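Local coordinates for protein glutathione S-transferase omega-like 2 (Saccharomyces cerevisiae, PDB 5LKB) that acts as a dimeric glutathione transferase that reduces dehydroascorbate and beta-hydroxyethyl disulfide with glutathione and also reacts with glutathionyl-(hydro)quinones, at residues C46-A49 against H50-L53; W214-S218 against I219-V223; R289-T292 against T293-F297. All coordinates share one frame; numbering follows the deposited sequence.

Contact 1 of 3, residues C46-A49 against H50-L53; sequences CPWA and HRTL
Trp-48 and Arg-51 lie alongside each other at the start of helix 47-58, the helix of the beta-alpha-beta unit in the thioredoxin-like domain. Cys-46, the catalytic nucleophile, is the N-cap of this helix, and Ala-49 N donates to its SG at 3.2 Å in a nearly straight capping bond (176°). As in thioredoxins and glutaredoxins, the reactive cysteine sits at the helix N-terminus.

Arg-51 can be followed outward. Arg-51 CB lies beside Trp-48 O. Arg-51 CG, anti to the carbonyl carbon (chi1 -60°), rests 3.3 Å from Pro-47 O. Arg-51 CD passes Trp-48 O at 3.6 Å, and the chain stays extended to NE. Arg-51 CZ then reaches the indole edge: Trp-48 CE3 stands over the centre of one guanidinium face, 3.7 Å above its plane. Arg-51 NH2 lies near the plane of the indole, 3.5 Å from Trp-48 CZ3. The two planes are 70° apart, so the ring turns its edge to the face of the guanidinium. Arg-51 NH1 makes a weak hydrogen bond to Ser-174, a glutathione-binding residue. His-50 ND1 is hydrogen-bonded to Arg-296 of helix 285-304.

The backbone bond from His-50 N to Cys-46 O closes the first turn. One turn on, Ala-49 O accepts from Leu-53 N and also takes Thr-52 OG1 on a lone pair at 2.8 Å.

Contact 2 of 3, residues W214-S218 against I219-V223; sequences WVYDS and INNGV
Val-215 O accepts from both Ile-219 N and Asn-220 N, each at 2.9 Å, and the two donors reach it from opposite faces of its carbonyl plane. The bond from Asn-220 N spans five residues, and so does the one from Asn-221 N to Tyr-216 O at 2.8 Å. These are the wider pi-type bonds near the end of helix 205-220.

Tyr-216 and Asn-221 run side by side. The Tyr-216 CG is anti to the backbone N (chi1 171°), which carries the ring along the helix to Asn-221. There Asn-221 CB sits over one face in a CH-pi contact, 4.1 Å from the ring centroid and shifted toward the rim. The amide lies almost parallel to the ring, 12° apart. Its OD1 is hydrogen-bonded to Arg-15, a glutathione-binding residue. Asn-221 ND2 donates to a water at 3.1 Å, and that water donates to Asp-217 OD1. An alanine in place of Tyr-216 would remove the ring from Asn-221 CB and is likely to leave the amide less firmly held where it meets Arg-15.

In the all-helical C-terminal domain of this glutathione transferase, the wide turns lie where helix 205-220 gives way to helix 222-227. At the junction Gly-222 CA makes a CA-H...O contact with Ser-218 O, nearly straight at 171°. That oxygen has no hydrogen-bonding partner in the model.

The apolar contacts are longer: Val-215 CG1 lies 4.2 Å from Ile-219 CB. Ile-219 CD1 comes obliquely to the indole of Trp-214, 4.4 Å from CZ3. Ile-219 also packs on Thr-293 of helix 285-304.

Contact 3 of 3, residues R289-T292 against T293-F297; sequences RLYT and TVIRF
The Tyr-291 ring has Ile-295 over one face. Ile-295 CB stands 3.8 Å above the ring plane, shifted toward the rim, in a CH-pi contact. Ile-295 CG1, anti to the backbone N (chi1 -156°), continues outward over the phenol end and comes 3.5 Å from Tyr-291 OH. That hydroxyl is hydrogen-bonded to Thr-337. The ring of Phe-333 also meets Tyr-291, edge to face.

The second flat group is the guanidinium of Arg-296. Thr-292 O lies at its edge and in its plane. Arg-296 NH1 donates to a lone pair of this carbonyl at 2.8 Å, with an N-H...O angle of 154°. The extended part of the chain, CG to NE, runs past the same oxygen, with Arg-296 CD 3.3 Å from Thr-292 O. Arg-296 NE is hydrogen-bonded to Ala-45 O and NH1 also to His-50 ND1, so several bonds fix the rotation of the buried guanidinium.

The bonds from Val-294 N to Leu-290 O and Ile-295 N to Tyr-291 O are regular alpha-helical ones. Further on, Phe-297 N bonds to Val-294 O, a tighter turn. Leu-290 CD1 packs on Val-294 CG2 at 3.7 Å.

All of this belongs to helix 285-304 of the C-terminal domain, whose residues here are buried. Leu-290 and Thr-293 pack on helix 205-220, Val-294 and Tyr-291 on helix 317-329, and Thr-292 and Arg-296 on helix 47-58 of the thioredoxin-like domain.

In the fold
The three contacts come in series along the chain. Contact 1 lies in the thioredoxin-like N-terminal domain, on the helix that follows strand 38-42. Contacts 2 and 3 lie in the helical C-terminal domain, on helices 205-220 and 285-304, with the end of contact 2 on helix 222-227. The centre of contact 3 is about 10 Å from each of the other two, whose centres are about 15 Å apart. All three touch one another. His-50 and Arg-296 join contacts 1 and 3, Trp-48 meets Tyr-216 between contacts 1 and 2, and Asn-220 lies against Thr-293 between contacts 2 and 3. The group thus spans the domain interface at the catalytic cysteine and near glutathione-binding residues.

Contact 1 of 3, residues C46-A49 against H50-L53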
ATOM      1  N   CYS A  46      -1.307 -13.168  14.702  1.00 15.35           N
ATOM      2  CA  CYS A  46      -2.118 -14.089  13.920  1.00 17.45           C
ATOM      3  C   CYS A  46      -3.590 -13.789  14.128  1.00 15.79           C
ATOM      4  O   CYS A  46      -4.048 -13.810  15.274  1.00 14.76           O
ATOM      5  CB  CYS A  46      -1.866 -15.535  14.405  1.00 15.39           C
ATOM      6  SG  CYS A  46      -2.977 -16.732  13.703  1.00 17.69           S
ATOM      7  N   PRO A  47      -4.389 -13.599  13.068  1.00 12.04           N
ATOM      8  CA  PRO A  47      -5.807 -13.302  13.238  1.00 12.17           C
ATOM      9  C   PRO A  47      -6.618 -14.510  13.699  1.00 13.71           C
ATOM     10  O   PRO A  47      -7.729 -14.346  14.219  1.00 14.72           O
ATOM     11  CB  PRO A  47      -6.229 -12.849  11.821  1.00 14.44           C
ATOM     12  CG  PRO A  47      -5.351 -13.589  10.918  1.00 14.70           C
ATOM     13  CD  PRO A  47      -4.010 -13.612  11.614  1.00 12.78           C
ATOM     14  N   TRP A  48      -6.103 -15.701  13.409  1.00 14.22           N
ATOM     15  CA  TRP A  48      -6.764 -16.933  13.843  1.00 12.96           C
ATOM     16  C   TRP A  48      -6.616 -17.065  15.351  1.00 13.05           C
ATOM     17  O   TRP A  48      -7.608 -17.273  16.085  1.00 15.69           O
ATOM     18  CB  TRP A  48      -6.136 -18.104  13.048  1.00 13.36           C
ATOM     19  CG  TRP A  48      -5.995 -17.892  11.564  1.00 15.59           C
ATOM     20  CD1 TRP A  48      -4.849 -17.569  10.907  1.00 17.84           C
ATOM     21  CD2 TRP A  48      -7.040 -17.838  10.571  1.00 14.97           C
ATOM     22  NE1 TRP A  48      -5.096 -17.329   9.587  1.00 17.28           N
ATOM     23  CE2 TRP A  48      -6.430 -17.521   9.341  1.00 16.27           C
ATOM     24  CE3 TRP A  48      -8.414 -18.079  10.588  1.00 15.05           C
ATOM     25  CZ2 TRP A  48      -7.145 -17.437   8.163  1.00 16.14           C
ATOM     26  CZ3 TRP A  48      -9.118 -18.015   9.432  1.00 18.45           C
ATOM     27  CH2 TRP A  48      -8.477 -17.684   8.210  1.00 15.38           C
ATOM     28  N   ALA A  49      -5.373 -16.951  15.834  1.00 15.10           N
ATOM     29  CA  ALA A  49      -5.131 -16.977  17.278  1.00 14.48           C
ATOM     30  C   ALA A  49      -5.818 -15.816  17.975  1.00 15.24           C
ATOM     31  O   ALA A  49      -6.295 -15.936  19.106  1.00 14.93           O
ATOM     32  CB  ALA A  49      -3.627 -16.966  17.536  1.00 16.95           C
ATOM     33  N   HIS A  50      -5.892 -14.652  17.314  1.00 12.66           N
ATOM     34  CA  HIS A  50      -6.531 -13.506  17.913  1.00 12.97           C
ATOM     35  C   HIS A  50      -7.986 -13.831  18.271  1.00 13.83           C
ATOM     36  O   HIS A  50      -8.495 -13.354  19.246  1.00 14.38           O
ATOM     37  CB  HIS A  50      -6.372 -12.283  16.981  1.00 13.19           C
ATOM     38  CG  HIS A  50      -6.713 -10.960  17.599  1.00 12.48           C
ATOM     39  ND1 HIS A  50      -6.602  -9.765  16.884  1.00 13.01           N
ATOM     40  CD2 HIS A  50      -7.072 -10.627  18.857  1.00 15.22           C
ATOM     41  CE1 HIS A  50      -6.909  -8.770  17.691  1.00 12.50           C
ATOM     42  NE2 HIS A  50      -7.187  -9.264  18.897  1.00 13.45           N
ATOM     43  N   ARG A  51      -8.677 -14.632  17.455  1.00 15.21           N
ATOM     44  CA  ARG A  51     -10.054 -15.000  17.754  1.00 14.45           C
ATOM     45  C   ARG A  51     -10.139 -15.587  19.128  1.00 14.59           C
ATOM     46  O   ARG A  51     -11.074 -15.283  19.853  1.00 15.61           O
ATOM     47  CB  ARG A  51     -10.556 -16.060  16.777  1.00 14.29           C
ATOM     48  CG  ARG A  51     -10.570 -15.698  15.265  1.00 16.81           C
ATOM     49  CD  ARG A  51     -10.787 -16.981  14.508  1.00 16.26           C
ATOM     50  NE  ARG A  51     -11.271 -16.749  13.155  1.00 15.37           N
ATOM     51  CZ  ARG A  51     -11.697 -17.710  12.357  1.00 18.00           C
ATOM     52  NH1 ARG A  51     -11.723 -18.970  12.818  1.00 17.09           N
ATOM     53  NH2 ARG A  51     -12.122 -17.412  11.148  1.00 16.65           N
ATOM     54  N   THR A  52      -9.165 -16.410  19.472  1.00 14.07           N
ATOM     55  CA  THR A  52      -9.225 -17.129  20.741  1.00 15.29           C
ATOM     56  C   THR A  52      -8.924 -16.218  21.917  1.00 15.56           C
ATOM     57  O   THR A  52      -9.469 -16.437  23.005  1.00 15.18           O
ATOM     58  CB  THR A  52      -8.313 -18.361  20.719  1.00 14.19           C
ATOM     59  OG1 THR A  52      -6.934 -18.049  20.775  1.00 15.87           O
ATOM     60  CG2 THR A  52      -8.543 -19.218  19.507  1.00 15.28           C
ATOM     61  N   LEU A  53      -8.042 -15.213  21.749  1.00 14.94           N
ATOM     62  CA  LEU A  53      -7.771 -14.267  22.817  1.00 15.57           C
ATOM     63  C   LEU A  53      -9.003 -13.430  23.120  1.00 16.16           C
ATOM     64  O   LEU A  53      -9.339 -13.220  24.292  1.00 14.96           O
ATOM     65  CB  LEU A  53      -6.630 -13.362  22.448  1.00 14.04           C
ATOM     66  CG  LEU A  53      -5.271 -13.968  22.347  1.00 17.95           C
ATOM     67  CD1 LEU A  53      -4.247 -12.876  21.929  1.00 17.75           C
ATOM     68  CD2 LEU A  53      -4.794 -14.616  23.638  1.00 19.01           C
TER

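Contact 2 of 3, residues W214-S218 against I219-V223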
ATOM      1  N   TRP A 214     -18.869 -17.691   4.212  1.00 21.29           N
ATOM      2  CA  TRP A 214     -18.346 -16.878   3.095  1.00 20.61           C
ATOM      3  C   TRP A 214     -17.337 -15.855   3.575  1.00 20.24           C
ATOM      4  O   TRP A 214     -16.450 -15.479   2.793  1.00 20.95           O
ATOM      5  CB  TRP A 214     -19.466 -16.222   2.266  1.00 23.36           C
ATOM      6  CG  TRP A 214     -20.411 -15.305   2.935  1.00 20.86           C
ATOM      7  CD1 TRP A 214     -21.641 -15.634   3.473  1.00 21.20           C
ATOM      8  CD2 TRP A 214     -20.279 -13.895   3.106  1.00 21.40           C
ATOM      9  NE1 TRP A 214     -22.252 -14.530   3.964  1.00 21.94           N
ATOM     10  CE2 TRP A 214     -21.452 -13.433   3.735  1.00 19.29           C
ATOM     11  CE3 TRP A 214     -19.289 -12.958   2.761  1.00 22.18           C
ATOM     12  CZ2 TRP A 214     -21.651 -12.087   4.086  1.00 24.24           C
ATOM     13  CZ3 TRP A 214     -19.496 -11.623   3.099  1.00 22.89           C
ATOM     14  CH2 TRP A 214     -20.665 -11.183   3.714  1.00 19.72           C
ATOM     15  N   VAL A 215     -17.459 -15.350   4.800  1.00 20.13           N
ATOM     16  CA  VAL A 215     -16.409 -14.470   5.309  1.00 17.29           C
ATOM     17  C   VAL A 215     -15.101 -15.230   5.415  1.00 19.61           C
ATOM     18  O   VAL A 215     -14.029 -14.697   5.102  1.00 16.98           O
ATOM     19  CB  VAL A 215     -16.841 -13.818   6.641  1.00 16.47           C
ATOM     20  CG1 VAL A 215     -15.650 -13.151   7.345  1.00 18.05           C
ATOM     21  CG2 VAL A 215     -17.933 -12.857   6.387  1.00 16.56           C
ATOM     22  N   TYR A 216     -15.141 -16.509   5.800  1.00 20.22           N
ATOM     23  CA  TYR A 216     -13.905 -17.283   5.828  1.00 16.43           C
ATOM     24  C   TYR A 216     -13.234 -17.341   4.461  1.00 21.77           C
ATOM     25  O   TYR A 216     -12.039 -17.032   4.316  1.00 16.83           O
ATOM     26  CB  TYR A 216     -14.140 -18.692   6.385  1.00 16.82           C
ATOM     27  CG  TYR A 216     -12.911 -19.539   6.204  1.00 17.46           C
ATOM     28  CD1 TYR A 216     -11.828 -19.432   7.054  1.00 19.58           C
ATOM     29  CD2 TYR A 216     -12.757 -20.382   5.082  1.00 18.20           C
ATOM     30  CE1 TYR A 216     -10.690 -20.123   6.865  1.00 18.05           C
ATOM     31  CE2 TYR A 216     -11.609 -21.106   4.876  1.00 17.64           C
ATOM     32  CZ  TYR A 216     -10.549 -20.970   5.755  1.00 19.48           C
ATOM     33  OH  TYR A 216      -9.389 -21.639   5.584  1.00 20.29           O
ATOM     34  N   ASP A 217     -13.965 -17.783   3.445  1.00 18.26           N
ATOM     35  CA  ASP A 217     -13.321 -18.057   2.183  1.00 18.20           C
ATOM     36  C   ASP A 217     -12.860 -16.780   1.513  1.00 17.82           C
ATOM     37  O   ASP A 217     -11.833 -16.789   0.829  1.00 18.85           O
ATOM     38  CB  ASP A 217     -14.259 -18.795   1.235  1.00 19.95           C
ATOM     39  CG  ASP A 217     -14.374 -20.291   1.579  1.00 24.16           C
ATOM     40  OD1 ASP A 217     -13.349 -20.974   1.850  1.00 20.83           O
ATOM     41  OD2 ASP A 217     -15.533 -20.765   1.589  1.00 27.57           O
ATOM     42  N   SER A 218     -13.654 -15.725   1.634  1.00 19.33           N
ATOM     43  CA  SER A 218     -13.478 -14.509   0.848  1.00 15.75           C
ATOM     44  C   SER A 218     -12.738 -13.390   1.576  1.00 17.88           C
ATOM     45  O   SER A 218     -12.262 -12.485   0.894  1.00 17.43           O
ATOM     46  CB  SER A 218     -14.805 -13.954   0.323  1.00 17.84           C
ATOM     47  OG  SER A 218     -15.640 -13.403   1.396  1.00 29.58           O
ATOM     48  N   ILE A 219     -12.642 -13.397   2.904  1.00 17.27           N
ATOM     49  CA  ILE A 219     -12.079 -12.282   3.664  1.00 14.99           C
ATOM     50  C   ILE A 219     -11.002 -12.817   4.588  1.00 14.82           C
ATOM     51  O   ILE A 219      -9.827 -12.470   4.468  1.00 16.37           O
ATOM     52  CB  ILE A 219     -13.193 -11.496   4.385  1.00 16.26           C
ATOM     53  CG1 ILE A 219     -14.130 -10.856   3.338  1.00 18.07           C
ATOM     54  CG2 ILE A 219     -12.609 -10.459   5.324  1.00 15.90           C
ATOM     55  CD1 ILE A 219     -15.393 -10.265   3.788  1.00 19.39           C
ATOM     56  N   ASN A 220     -11.394 -13.658   5.558  1.00 14.60           N
ATOM     57  CA  ASN A 220     -10.416 -14.170   6.518  1.00 15.19           C
ATOM     58  C   ASN A 220      -9.259 -14.856   5.819  1.00 13.78           C
ATOM     59  O   ASN A 220      -8.079 -14.531   6.033  1.00 14.90           O
ATOM     60  CB  ASN A 220     -11.038 -15.143   7.535  1.00 15.40           C
ATOM     61  CG  ASN A 220     -12.083 -14.542   8.411  1.00 18.09           C
ATOM     62  OD1 ASN A 220     -12.045 -13.357   8.827  1.00 18.22           O
ATOM     63  ND2 ASN A 220     -13.001 -15.386   8.811  1.00 15.31           N
ATOM     64  N   ASN A 221      -9.574 -15.890   4.994  1.00 15.15           N
ATOM     65  CA  ASN A 221      -8.594 -16.546   4.152  1.00 13.95           C
ATOM     66  C   ASN A 221      -8.432 -15.844   2.803  1.00 13.87           C
ATOM     67  O   ASN A 221      -7.408 -16.039   2.155  1.00 14.99           O
ATOM     68  CB  ASN A 221      -8.961 -18.036   3.929  1.00 17.54           C
ATOM     69  CG  ASN A 221      -7.775 -18.851   3.558  1.00 16.09           C
ATOM     70  OD1 ASN A 221      -6.659 -18.732   4.097  1.00 16.67           O
ATOM     71  ND2 ASN A 221      -7.979 -19.758   2.603  1.00 17.07           N
ATOM     72  N   GLY A 222      -9.414 -15.026   2.409  1.00 14.85           N
ATOM     73  CA  GLY A 222      -9.303 -14.347   1.122  1.00 16.06           C
ATOM     74  C   GLY A 222      -8.082 -13.446   1.041  1.00 15.56           C
ATOM     75  O   GLY A 222      -7.388 -13.429   0.030  1.00 15.68           O
ATOM     76  N   VAL A 223      -7.785 -12.730   2.139  1.00 15.35           N
ATOM     77  CA  VAL A 223      -6.588 -11.867   2.091  1.00 13.23           C
ATOM     78  C   VAL A 223      -5.315 -12.672   1.952  1.00 13.64           C
ATOM     79  O   VAL A 223      -4.372 -12.230   1.306  1.00 13.51           O
ATOM     80  CB  VAL A 223      -6.497 -10.906   3.276  1.00 14.27           C
ATOM     81  CG1 VAL A 223      -7.709  -9.985   3.316  1.00 14.30           C
ATOM     82  CG2 VAL A 223      -6.342 -11.642   4.642  1.00 14.10           C
TER
HETATM   83  O   HOH W   1     -10.607 -20.499   1.133  1.00 18.82           O

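Contact 3 of 3, residues R289-T292 against T293-F297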
ATOM      1  N   ARG A 289     -14.794 -13.090  14.433  1.00 15.07           N
ATOM      2  CA  ARG A 289     -14.070 -13.671  13.327  1.00 15.77           C
ATOM      3  C   ARG A 289     -13.809 -12.626  12.251  1.00 13.91           C
ATOM      4  O   ARG A 289     -12.705 -12.598  11.705  1.00 15.83           O
ATOM      5  CB  ARG A 289     -14.814 -14.886  12.764  1.00 15.43           C
ATOM      6  CG  ARG A 289     -14.762 -16.134  13.711  1.00 15.86           C
ATOM      7  CD  ARG A 289     -15.825 -17.181  13.215  1.00 16.64           C
ATOM      8  NE  ARG A 289     -15.629 -17.491  11.816  1.00 18.23           N
ATOM      9  CZ  ARG A 289     -15.496 -18.668  11.260  1.00 18.99           C
ATOM     10  NH1 ARG A 289     -15.546 -19.787  11.987  1.00 19.64           N
ATOM     11  NH2 ARG A 289     -15.352 -18.740   9.934  1.00 18.94           N
ATOM     12  N   LEU A 290     -14.774 -11.758  11.970  1.00 13.88           N
ATOM     13  CA  LEU A 290     -14.537 -10.713  10.960  1.00 13.49           C
ATOM     14  C   LEU A 290     -13.521  -9.716  11.483  1.00 15.49           C
ATOM     15  O   LEU A 290     -12.666  -9.234  10.709  1.00 14.64           O
ATOM     16  CB  LEU A 290     -15.832  -9.995  10.608  1.00 14.07           C
ATOM     17  CG  LEU A 290     -15.728  -8.845   9.586  1.00 14.20           C
ATOM     18  CD1 LEU A 290     -15.214  -9.383   8.295  1.00 15.35           C
ATOM     19  CD2 LEU A 290     -17.050  -8.186   9.388  1.00 16.37           C
ATOM     20  N   TYR A 291     -13.620  -9.346  12.753  1.00 14.08           N
ATOM     21  CA  TYR A 291     -12.760  -8.299  13.331  1.00 13.10           C
ATOM     22  C   TYR A 291     -11.272  -8.602  13.152  1.00 15.89           C
ATOM     23  O   TYR A 291     -10.464  -7.689  12.876  1.00 14.98           O
ATOM     24  CB  TYR A 291     -13.030  -8.185  14.841  1.00 15.42           C
ATOM     25  CG  TYR A 291     -12.105  -7.235  15.602  1.00 12.37           C
ATOM     26  CD1 TYR A 291     -10.958  -7.709  16.135  1.00 13.19           C
ATOM     27  CD2 TYR A 291     -12.381  -5.894  15.743  1.00 15.42           C
ATOM     28  CE1 TYR A 291     -10.081  -6.914  16.817  1.00 14.53           C
ATOM     29  CE2 TYR A 291     -11.508  -5.054  16.446  1.00 14.92           C
ATOM     30  CZ  TYR A 291     -10.388  -5.565  17.000  1.00 13.53           C
ATOM     31  OH  TYR A 291      -9.498  -4.766  17.691  1.00 14.35           O
ATOM     32  N   THR A 292     -10.848  -9.828  13.385  1.00 12.96           N
ATOM     33  CA  THR A 292      -9.415 -10.092  13.410  1.00 12.56           C
ATOM     34  C   THR A 292      -8.794  -9.821  12.034  1.00 14.57           C
ATOM     35  O   THR A 292      -7.627  -9.440  11.951  1.00 13.51           O
ATOM     36  CB  THR A 292      -9.088 -11.458  13.963  1.00 15.08           C
ATOM     37  OG1 THR A 292      -9.698 -12.423  13.103  1.00 15.32           O
ATOM     38  CG2 THR A 292      -9.608 -11.641  15.420  1.00 14.21           C
ATOM     39  N   THR A 293      -9.574  -9.971  10.964  1.00 13.04           N
ATOM     40  CA  THR A 293      -9.109  -9.586   9.636  1.00 13.85           C
ATOM     41  C   THR A 293      -9.199  -8.083   9.456  1.00 12.29           C
ATOM     42  O   THR A 293      -8.265  -7.435   8.934  1.00 13.52           O
ATOM     43  CB  THR A 293      -9.895 -10.306   8.548  1.00 14.17           C
ATOM     44  OG1 THR A 293      -9.694 -11.720   8.695  1.00 13.78           O
ATOM     45  CG2 THR A 293      -9.429  -9.873   7.158  1.00 14.58           C
ATOM     46  N   VAL A 294     -10.376  -7.513   9.720  1.00 11.96           N
ATOM     47  CA  VAL A 294     -10.613  -6.096   9.445  1.00 13.44           C
ATOM     48  C   VAL A 294      -9.627  -5.212  10.210  1.00 13.57           C
ATOM     49  O   VAL A 294      -9.104  -4.250   9.642  1.00 12.94           O
ATOM     50  CB  VAL A 294     -12.076  -5.676   9.705  1.00 15.40           C
ATOM     51  CG1 VAL A 294     -12.295  -4.155   9.440  1.00 14.78           C
ATOM     52  CG2 VAL A 294     -13.035  -6.427   8.787  1.00 15.87           C
ATOM     53  N   ILE A 295      -9.283  -5.549  11.464  1.00 12.77           N
ATOM     54  CA  ILE A 295      -8.347  -4.735  12.249  1.00 13.51           C
ATOM     55  C   ILE A 295      -6.929  -4.748  11.679  1.00 12.55           C
ATOM     56  O   ILE A 295      -6.158  -3.807  11.909  1.00 13.34           O
ATOM     57  CB  ILE A 295      -8.386  -5.152  13.746  1.00 12.04           C
ATOM     58  CG1 ILE A 295      -7.918  -3.993  14.628  1.00 14.19           C
ATOM     59  CG2 ILE A 295      -7.594  -6.391  14.008  1.00 12.69           C
ATOM     60  CD1 ILE A 295      -8.820  -2.787  14.669  1.00 12.81           C
ATOM     61  N   ARG A 296      -6.582  -5.792  10.931  1.00 11.94           N
ATOM     62  CA  ARG A 296      -5.288  -5.956  10.270  1.00 13.14           C
ATOM     63  C   ARG A 296      -5.286  -5.400   8.847  1.00 12.17           C
ATOM     64  O   ARG A 296      -4.221  -5.339   8.194  1.00 13.98           O
ATOM     65  CB  ARG A 296      -4.899  -7.452  10.275  1.00 12.13           C
ATOM     66  CG  ARG A 296      -4.507  -7.961  11.621  1.00 12.57           C
ATOM     67  CD  ARG A 296      -4.370  -9.499  11.608  1.00 12.92           C
ATOM     68  NE  ARG A 296      -3.858  -9.950  12.930  1.00 12.56           N
ATOM     69  CZ  ARG A 296      -4.553  -9.895  14.081  1.00 12.85           C
ATOM     70  NH1 ARG A 296      -5.797  -9.550  14.085  1.00 13.13           N
ATOM     71  NH2 ARG A 296      -3.924 -10.164  15.197  1.00 14.31           N
ATOM     72  N   PHE A 297      -6.449  -5.006   8.355  1.00 11.40           N
ATOM     73  CA  PHE A 297      -6.566  -4.746   6.913  1.00 14.43           C
ATOM     74  C   PHE A 297      -5.794  -3.504   6.512  1.00 12.54           C
ATOM     75  O   PHE A 297      -4.926  -3.569   5.609  1.00 13.38           O
ATOM     76  CB  PHE A 297      -8.045  -4.641   6.514  1.00 13.27           C
ATOM     77  CG  PHE A 297      -8.300  -4.817   5.043  1.00 12.52           C
ATOM     78  CD1 PHE A 297      -8.253  -3.733   4.179  1.00 14.51           C
ATOM     79  CD2 PHE A 297      -8.624  -6.046   4.541  1.00 14.78           C
ATOM     80  CE1 PHE A 297      -8.468  -3.915   2.829  1.00 13.32           C
ATOM     81  CE2 PHE A 297      -8.836  -6.214   3.160  1.00 15.72           C
ATOM     82  CZ  PHE A 297      -8.779  -5.177   2.319  1.00 13.47           C
TER